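Local coordinates for protein aminotransferase class-III (PDB 5GHG) that probably transfers amino groups between amines and carbonyl compounds as a vitamin B6-dependent omega-transaminase, its cofactor here held as the pyridoxamine phosphate, at residues L179-P184 / D205-L210; F199-A204 / W241-A246. The protein carries 1 engineered substitution. All coordinates share one frame; numbering follows the deposited sequence.

Interaction 1 of 2, residues L179-P184 / D205-L210; sequences LHTGCP and DELEQL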
ATOM      1  N   LEU B 179       3.771 -20.760  -6.750  1.00  5.97           N
ATOM      2  CA  LEU B 179       3.575 -22.126  -6.301  1.00  8.15           C
ATOM      3  C   LEU B 179       3.567 -22.158  -4.778  1.00  6.06           C
ATOM      4  O   LEU B 179       4.195 -21.307  -4.134  1.00  6.04           O
ATOM      5  CB  LEU B 179       4.698 -23.019  -6.830  1.00  6.93           C
ATOM      6  CG  LEU B 179       5.051 -22.850  -8.307  1.00  9.77           C
ATOM      7  CD1 LEU B 179       6.283 -23.657  -8.671  1.00  7.42           C
ATOM      8  CD2 LEU B 179       3.877 -23.223  -9.187  1.00 13.71           C
ATOM      9  N   HIS B 180       2.859 -23.124  -4.202  1.00  4.63           N
ATOM     10  CA  HIS B 180       2.845 -23.307  -2.751  1.00  5.38           C
ATOM     11  C   HIS B 180       3.244 -24.725  -2.391  1.00  6.29           C
ATOM     12  O   HIS B 180       2.641 -25.675  -2.865  1.00  6.61           O
ATOM     13  CB  HIS B 180       1.474 -22.996  -2.128  1.00  5.87           C
ATOM     14  CG  HIS B 180       1.061 -21.574  -2.287  1.00  6.25           C
ATOM     15  ND1 HIS B 180       0.469 -21.110  -3.436  1.00  7.23           N
ATOM     16  CD2 HIS B 180       1.171 -20.508  -1.458  1.00  5.83           C
ATOM     17  CE1 HIS B 180       0.230 -19.809  -3.313  1.00  8.23           C
ATOM     18  NE2 HIS B 180       0.639 -19.424  -2.117  1.00  4.62           N
ATOM     19  N   THR B 181       4.244 -24.848  -1.536  1.00  6.45           N
ATOM     20  CA  THR B 181       4.650 -26.132  -0.975  1.00  5.58           C
ATOM     21  C   THR B 181       4.058 -26.233   0.430  1.00  6.32           C
ATOM     22  O   THR B 181       3.228 -25.410   0.829  1.00  4.44           O
ATOM     23  CB  THR B 181       6.181 -26.258  -1.043  1.00  6.62           C
ATOM     24  OG1 THR B 181       6.565 -27.610  -0.750  1.00  6.50           O
ATOM     25  CG2 THR B 181       6.883 -25.278  -0.098  1.00  2.96           C
ATOM     26  N   GLY B 182       4.450 -27.244   1.189  1.00  7.23           N
ATOM     27  CA  GLY B 182       3.714 -27.576   2.393  1.00  7.27           C
ATOM     28  C   GLY B 182       3.943 -26.620   3.559  1.00  5.32           C
ATOM     29  O   GLY B 182       4.963 -25.933   3.675  1.00  4.89           O
ATOM     30  N   CYS B 183       2.964 -26.603   4.463  1.00  5.08           N
ATOM     31  CA  CYS B 183       3.090 -25.855   5.718  1.00  5.39           C
ATOM     32  C   CYS B 183       3.924 -26.659   6.722  1.00  4.56           C
ATOM     33  O   CYS B 183       3.582 -27.808   7.007  1.00  6.33           O
ATOM     34  CB  CYS B 183       1.720 -25.574   6.318  1.00  6.40           C
ATOM     35  SG  CYS B 183       1.840 -24.745   7.919  1.00 13.48           S
ATOM     36  N   PRO B 184       4.997 -26.067   7.317  1.00  4.37           N
ATOM     37  CA  PRO B 184       5.829 -26.808   8.280  1.00  5.32           C
ATOM     38  C   PRO B 184       5.256 -26.824   9.688  1.00  4.38           C
ATOM     39  O   PRO B 184       5.894 -26.396  10.646  1.00  7.55           O
ATOM     40  CB  PRO B 184       7.178 -26.077   8.191  1.00  5.66           C
ATOM     41  CG  PRO B 184       6.830 -24.691   7.813  1.00  8.46           C
ATOM     42  CD  PRO B 184       5.563 -24.740   7.002  1.00  7.04           C
ATOM     43  N   ASP B 205      12.229 -32.760   1.074  1.00  6.59           N
ATOM     44  CA  ASP B 205      12.095 -33.667  -0.070  1.00  7.78           C
ATOM     45  C   ASP B 205      10.931 -33.262  -0.965  1.00  6.53           C
ATOM     46  O   ASP B 205      11.038 -33.305  -2.192  1.00  5.82           O
ATOM     47  CB  ASP B 205      11.886 -35.101   0.401  1.00  8.11           C
ATOM     48  CG  ASP B 205      13.141 -35.721   0.990  1.00 19.65           C
ATOM     49  OD1 ASP B 205      14.231 -35.131   0.854  1.00 22.52           O
ATOM     50  OD2 ASP B 205      13.018 -36.805   1.611  1.00 29.28           O
ATOM     51  N   GLU B 206       9.798 -32.899  -0.372  1.00  5.60           N
ATOM     52  CA  GLU B 206       8.667 -32.447  -1.158  1.00  6.30           C
ATOM     53  C   GLU B 206       8.985 -31.138  -1.878  1.00  5.41           C
ATOM     54  O   GLU B 206       8.550 -30.930  -3.011  1.00  5.68           O
ATOM     55  CB  GLU B 206       7.428 -32.303  -0.263  1.00  8.52           C
ATOM     56  CG  GLU B 206       6.926 -33.670   0.219  1.00  9.42           C
ATOM     57  CD  GLU B 206       5.797 -33.568   1.238  1.00 13.40           C
ATOM     58  OE1 GLU B 206       5.260 -34.634   1.627  1.00 12.42           O
ATOM     59  OE2 GLU B 206       5.469 -32.429   1.661  1.00 12.60           O
ATOM     60  N   LEU B 207       9.741 -30.251  -1.227  1.00  4.90           N
ATOM     61  CA  LEU B 207      10.208 -29.045  -1.904  1.00  4.28           C
ATOM     62  C   LEU B 207      11.081 -29.397  -3.115  1.00  5.79           C
ATOM     63  O   LEU B 207      10.899 -28.859  -4.207  1.00  4.95           O
ATOM     64  CB  LEU B 207      10.980 -28.161  -0.926  1.00  3.75           C
ATOM     65  CG  LEU B 207      11.711 -26.952  -1.513  1.00  3.91           C
ATOM     66  CD1 LEU B 207      10.740 -25.993  -2.224  1.00  4.18           C
ATOM     67  CD2 LEU B 207      12.457 -26.234  -0.423  1.00  3.13           C
ATOM     68  N   GLU B 208      12.031 -30.309  -2.929  1.00  5.34           N
ATOM     69  CA  GLU B 208      12.899 -30.686  -4.045  1.00  7.12           C
ATOM     70  C   GLU B 208      12.110 -31.367  -5.156  1.00  8.00           C
ATOM     71  O   GLU B 208      12.379 -31.131  -6.346  1.00  7.83           O
ATOM     72  CB  GLU B 208      14.044 -31.570  -3.567  1.00  8.15           C
ATOM     73  CG  GLU B 208      14.985 -32.027  -4.693  1.00 11.11           C
ATOM     74  CD  GLU B 208      16.313 -32.551  -4.160  1.00 19.08           C
ATOM     75  OE1 GLU B 208      16.341 -33.062  -3.021  1.00 21.60           O
ATOM     76  OE2 GLU B 208      17.322 -32.443  -4.881  1.00 21.12           O
ATOM     77  N   GLN B 209      11.112 -32.179  -4.790  1.00  6.98           N
ATOM     78  CA  GLN B 209      10.264 -32.812  -5.793  1.00  8.40           C
ATOM     79  C   GLN B 209       9.485 -31.784  -6.597  1.00  7.43           C
ATOM     80  O   GLN B 209       9.309 -31.937  -7.811  1.00  7.22           O
ATOM     81  CB  GLN B 209       9.294 -33.812  -5.137  1.00  9.38           C
ATOM     82  CG  GLN B 209      10.004 -35.041  -4.596  1.00 15.10           C
ATOM     83  CD  GLN B 209       9.139 -35.802  -3.599  1.00 18.09           C
ATOM     84  OE1 GLN B 209       7.903 -35.728  -3.634  1.00 19.77           O
ATOM     85  NE2 GLN B 209       9.775 -36.524  -2.713  1.00 19.66           N
ATOM     86  N   LEU B 210       8.986 -30.744  -5.935  1.00  5.41           N
ATOM     87  CA  LEU B 210       8.320 -29.655  -6.645  1.00  6.41           C
ATOM     88  C   LEU B 210       9.289 -28.960  -7.615  1.00  4.98           C
ATOM     89  O   LEU B 210       8.951 -28.718  -8.782  1.00  6.56           O
ATOM     90  CB  LEU B 210       7.738 -28.646  -5.648  1.00  7.46           C
ATOM     91  CG  LEU B 210       7.027 -27.426  -6.236  1.00  9.25           C
ATOM     92  CD1 LEU B 210       5.873 -27.816  -7.128  1.00 11.38           C
ATOM     93  CD2 LEU B 210       6.522 -26.488  -5.140  1.00  9.16           C
TER

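Interaction 2 of 2, residues F199-A204 / W241-A246; sequences FATRLA and WEKVQA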
ATOM      1  N   PHE B 199       9.819 -35.204   9.782  1.00  4.93           N
ATOM      2  CA  PHE B 199       8.878 -34.317   9.108  1.00  5.38           C
ATOM      3  C   PHE B 199       9.626 -33.204   8.357  1.00  3.82           C
ATOM      4  O   PHE B 199       9.269 -32.858   7.238  1.00  4.38           O
ATOM      5  CB  PHE B 199       7.920 -33.750  10.162  1.00  4.90           C
ATOM      6  CG  PHE B 199       6.998 -32.693   9.666  1.00  5.31           C
ATOM      7  CD1 PHE B 199       6.084 -32.963   8.646  1.00  5.75           C
ATOM      8  CD2 PHE B 199       6.998 -31.430  10.248  1.00  4.98           C
ATOM      9  CE1 PHE B 199       5.210 -31.982   8.216  1.00  5.79           C
ATOM     10  CE2 PHE B 199       6.117 -30.453   9.808  1.00  4.78           C
ATOM     11  CZ  PHE B 199       5.234 -30.727   8.807  1.00  5.51           C
ATOM     12  N   ALA B 200      10.682 -32.671   8.960  1.00  2.96           N
ATOM     13  CA  ALA B 200      11.493 -31.667   8.285  1.00  4.21           C
ATOM     14  C   ALA B 200      12.165 -32.244   7.048  1.00  5.52           C
ATOM     15  O   ALA B 200      12.208 -31.605   5.983  1.00  4.43           O
ATOM     16  CB  ALA B 200      12.526 -31.101   9.243  1.00  4.42           C
ATOM     17  N   THR B 201      12.703 -33.449   7.166  1.00  4.06           N
ATOM     18  CA  THR B 201      13.263 -34.125   6.005  1.00  5.47           C
ATOM     19  C   THR B 201      12.215 -34.297   4.918  1.00  5.34           C
ATOM     20  O   THR B 201      12.481 -34.039   3.734  1.00  4.67           O
ATOM     21  CB  THR B 201      13.861 -35.474   6.429  1.00  5.72           C
ATOM     22  OG1 THR B 201      15.027 -35.240   7.209  1.00  6.91           O
ATOM     23  CG2 THR B 201      14.224 -36.331   5.209  1.00  9.67           C
ATOM     24  N   ARG B 202      11.005 -34.729   5.288  1.00  5.42           N
ATOM     25  CA  ARG B 202       9.970 -34.917   4.282  1.00  5.27           C
ATOM     26  C   ARG B 202       9.602 -33.586   3.604  1.00  6.13           C
ATOM     27  O   ARG B 202       9.346 -33.556   2.395  1.00  5.04           O
ATOM     28  CB  ARG B 202       8.718 -35.563   4.884  1.00  6.28           C
ATOM     29  CG  ARG B 202       7.559 -35.610   3.902  1.00  6.29           C
ATOM     30  CD  ARG B 202       6.448 -36.579   4.308  1.00  7.78           C
ATOM     31  NE  ARG B 202       5.751 -36.175   5.533  1.00  8.66           N
ATOM     32  CZ  ARG B 202       4.691 -35.383   5.575  1.00 11.16           C
ATOM     33  NH1 ARG B 202       4.105 -35.107   6.744  1.00 10.34           N
ATOM     34  NH2 ARG B 202       4.212 -34.856   4.456  1.00  8.86           N
ATOM     35  N   LEU B 203       9.549 -32.492   4.364  1.00  5.29           N
ATOM     36  CA  LEU B 203       9.213 -31.206   3.762  1.00  4.80           C
ATOM     37  C   LEU B 203      10.278 -30.760   2.760  1.00  5.82           C
ATOM     38  O   LEU B 203       9.953 -30.232   1.691  1.00  4.21           O
ATOM     39  CB  LEU B 203       9.038 -30.126   4.844  1.00  4.91           C
ATOM     40  CG  LEU B 203       7.804 -30.226   5.735  1.00  5.57           C
ATOM     41  CD1 LEU B 203       8.011 -29.455   7.025  1.00  6.57           C
ATOM     42  CD2 LEU B 203       6.592 -29.722   5.006  1.00  7.50           C
ATOM     43  N   ALA B 204      11.552 -30.944   3.094  1.00  5.35           N
ATOM     44  CA  ALA B 204      12.612 -30.593   2.153  1.00  7.30           C
ATOM     45  C   ALA B 204      12.565 -31.482   0.904  1.00  7.25           C
ATOM     46  O   ALA B 204      12.838 -31.008  -0.204  1.00  6.57           O
ATOM     47  CB  ALA B 204      13.984 -30.682   2.818  1.00  5.48           C
ATOM     48  N   TRP B 241      14.923 -25.375   8.414  1.00  4.13           N
ATOM     49  CA  TRP B 241      15.553 -24.328   7.629  1.00  4.04           C
ATOM     50  C   TRP B 241      16.914 -24.747   7.086  1.00  5.41           C
ATOM     51  O   TRP B 241      17.306 -24.333   5.986  1.00  4.50           O
ATOM     52  CB  TRP B 241      15.637 -23.028   8.427  1.00  5.09           C
ATOM     53  CG  TRP B 241      14.340 -22.247   8.340  1.00  4.01           C
ATOM     54  CD1 TRP B 241      13.459 -21.986   9.346  1.00  5.58           C
ATOM     55  CD2 TRP B 241      13.776 -21.669   7.154  1.00  3.54           C
ATOM     56  NE1 TRP B 241      12.389 -21.268   8.868  1.00  3.97           N
ATOM     57  CE2 TRP B 241      12.560 -21.064   7.524  1.00  3.49           C
ATOM     58  CE3 TRP B 241      14.184 -21.606   5.822  1.00  3.80           C
ATOM     59  CZ2 TRP B 241      11.746 -20.382   6.602  1.00  2.97           C
ATOM     60  CZ3 TRP B 241      13.367 -20.912   4.903  1.00  3.33           C
ATOM     61  CH2 TRP B 241      12.171 -20.333   5.301  1.00  4.06           C
ATOM     62  N   GLU B 242      17.639 -25.586   7.821  1.00  6.20           N
ATOM     63  CA  GLU B 242      18.902 -26.112   7.312  1.00  5.49           C
ATOM     64  C   GLU B 242      18.668 -26.992   6.082  1.00  5.93           C
ATOM     65  O   GLU B 242      19.323 -26.829   5.055  1.00  5.21           O
ATOM     66  CB  GLU B 242      19.630 -26.890   8.406  1.00  8.05           C
ATOM     67  CG  GLU B 242      20.859 -27.618   7.935  1.00 15.04           C
ATOM     68  CD  GLU B 242      21.446 -28.551   8.995  1.00 25.89           C
ATOM     69  OE1 GLU B 242      22.239 -29.440   8.628  1.00 34.20           O
ATOM     70  OE2 GLU B 242      21.123 -28.391  10.190  1.00 22.22           O
ATOM     71  N   LYS B 243      17.705 -27.909   6.172  1.00  5.13           N
ATOM     72  CA  LYS B 243      17.427 -28.801   5.057  1.00  4.74           C
ATOM     73  C   LYS B 243      16.827 -28.065   3.876  1.00  5.27           C
ATOM     74  O   LYS B 243      17.157 -28.368   2.724  1.00  5.46           O
ATOM     75  CB  LYS B 243      16.532 -29.949   5.516  1.00  4.53           C
ATOM     76  CG  LYS B 243      17.163 -30.784   6.626  1.00  6.70           C
ATOM     77  CD  LYS B 243      16.183 -31.770   7.267  1.00  5.75           C
ATOM     78  CE  LYS B 243      16.929 -32.705   8.249  1.00  9.41           C
ATOM     79  NZ  LYS B 243      16.011 -33.453   9.152  1.00  9.71           N
ATOM     80  N   VAL B 244      15.954 -27.082   4.127  1.00  4.10           N
ATOM     81  CA  VAL B 244      15.392 -26.299   3.022  1.00  3.16           C
ATOM     82  C   VAL B 244      16.503 -25.537   2.297  1.00  3.23           C
ATOM     83  O   VAL B 244      16.571 -25.534   1.052  1.00  3.34           O
ATOM     84  CB  VAL B 244      14.279 -25.356   3.516  1.00  2.61           C
ATOM     85  CG1 VAL B 244      13.914 -24.304   2.438  1.00  3.18           C
ATOM     86  CG2 VAL B 244      13.046 -26.165   3.877  1.00  5.51           C
ATOM     87  N   GLN B 245      17.383 -24.893   3.051  1.00  4.16           N
ATOM     88  CA  GLN B 245      18.435 -24.089   2.428  1.00  4.46           C
ATOM     89  C   GLN B 245      19.391 -24.955   1.598  1.00  5.68           C
ATOM     90  O   GLN B 245      19.859 -24.519   0.541  1.00  6.02           O
ATOM     91  CB  GLN B 245      19.188 -23.284   3.487  1.00  5.77           C
ATOM     92  CG  GLN B 245      18.364 -22.119   4.035  1.00  6.00           C
ATOM     93  CD  GLN B 245      19.066 -21.326   5.098  1.00  6.86           C
ATOM     94  OE1 GLN B 245      19.605 -20.246   4.827  1.00  7.91           O
ATOM     95  NE2 GLN B 245      19.073 -21.842   6.324  1.00  4.92           N
ATOM     96  N   ALA B 246      19.644 -26.182   2.037  1.00  5.71           N
ATOM     97  CA  ALA B 246      20.461 -27.103   1.241  1.00  6.26           C
ATOM     98  C   ALA B 246      19.829 -27.361  -0.126  1.00  7.39           C
ATOM     99  O   ALA B 246      20.532 -27.376  -1.143  1.00  7.29           O
ATOM    100  CB  ALA B 246      20.660 -28.422   1.991  1.00  5.69           C
TER

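Interaction 1 of 2, residues L179-P184 / D205-L210
Leu210 lays one branch of its side chain across two residues of an edge strand, meeting Thr181 and Leu179 with the same methyl. Its CG stands anti to the backbone N (chi1 179°), which carries CD2 out from the helix toward the strand, 4.1 Å from Thr181 CB. The other approach of this methyl is to Leu179, where Leu210 CD2 lies 4.3 Å from Leu179 CB. Leu179 and Thr181 are two apart on the strand and therefore both turn to the helix, while His180 between them points away.

Thr181 takes up the next part of the helix surface. With its hydroxyl anti to the backbone N (chi1 -168°), OG1 reaches the helix backbone and rests 4.1 Å from Leu207 CA, and CG2 is left in the crowded position between N and the carbonyl carbon. The two segments share no hydrogen bond, so this is a packing contact, with 215 Å² buried on both sides together. Leu207 contributes mostly its backbone and CB, since its branches turn aside to pack on Phe222, Val244 and Val247. At the margin Glu206 also leans toward the strand, but its carboxylate belongs to a salt bridge with Arg202, one turn earlier in the helix.

The pairing illustrates how a helix covers the border of a mixed sheet. Strand 178-181 is the outermost strand at one end of the seven-stranded sheet and takes its backbone hydrogen bonds from strand 143-147. The chain leaves it, returns through helix 196-214, whose 205-210 part runs at 155° to strand 179-181, and enters strand 219-224 beyond strand 143-147, a beta-alpha-beta crossover whose helix is also flanked by helix 240-250.

Interaction 2 of 2, residues F199-A204 / W241-A246
Lys243 and Thr201 cross obliquely, the lysine reaching over from helix 240-250 until its ammonium meets the threonine hydroxyl. CG of Lys243 stands anti to the carbonyl carbon (chi1 -60°) and the chain is extended beyond it, so the aliphatic part lies along the neighbouring helix, with CD 4.1 Å from Ala200 C. At its tip NZ donates to Thr201 OG1 at 2.8 Å. The threonine has OG1 beside the backbone N and its methyl anti to it, suiting both the lysine and a weak bond to Glu197 O. NZ is gripped again by Thr239 OG1, and more weakly by Glu197 O. An alanine at Lys243 would lose this reach and its ammonium, and would probably loosen the link between the two helices along this margin.

Closer in, the contact rests on small groups. Ala204 points its methyl at the root of the lysine, CB to Lys243 CB 3.8 Å, and this lets the CA atoms of Ala204 and Val244 come within 5.2 Å. The segments run nearly parallel, crossing at -21° with axes 8.8 Å apart. The two helices pack side by side against the sheet, Val244 reaching Phe222 of strand 219-224.

From the N terminus, the chain reaches 179-184 at the end of an edge strand, then passes through a short helix into helix 196-214, which supplies 199-204 and, directly after it, 205-210. Interaction 1 closes the loop between strand and helix. Interaction 2 closes a later one, running on through strand 219-224 to helix 240-250. Because the segments alternate, the two closures cross, and helix 196-214 serves both. Their centres are about 9 Å apart and they touch: Leu207 CD2 meets Val244 CG1 at 3.7 Å, and Pro184 CA lies 3.7 Å from Leu203 CD1. Together they tie the edge strand 178-181 to two neighbouring helices packed on the same sheet.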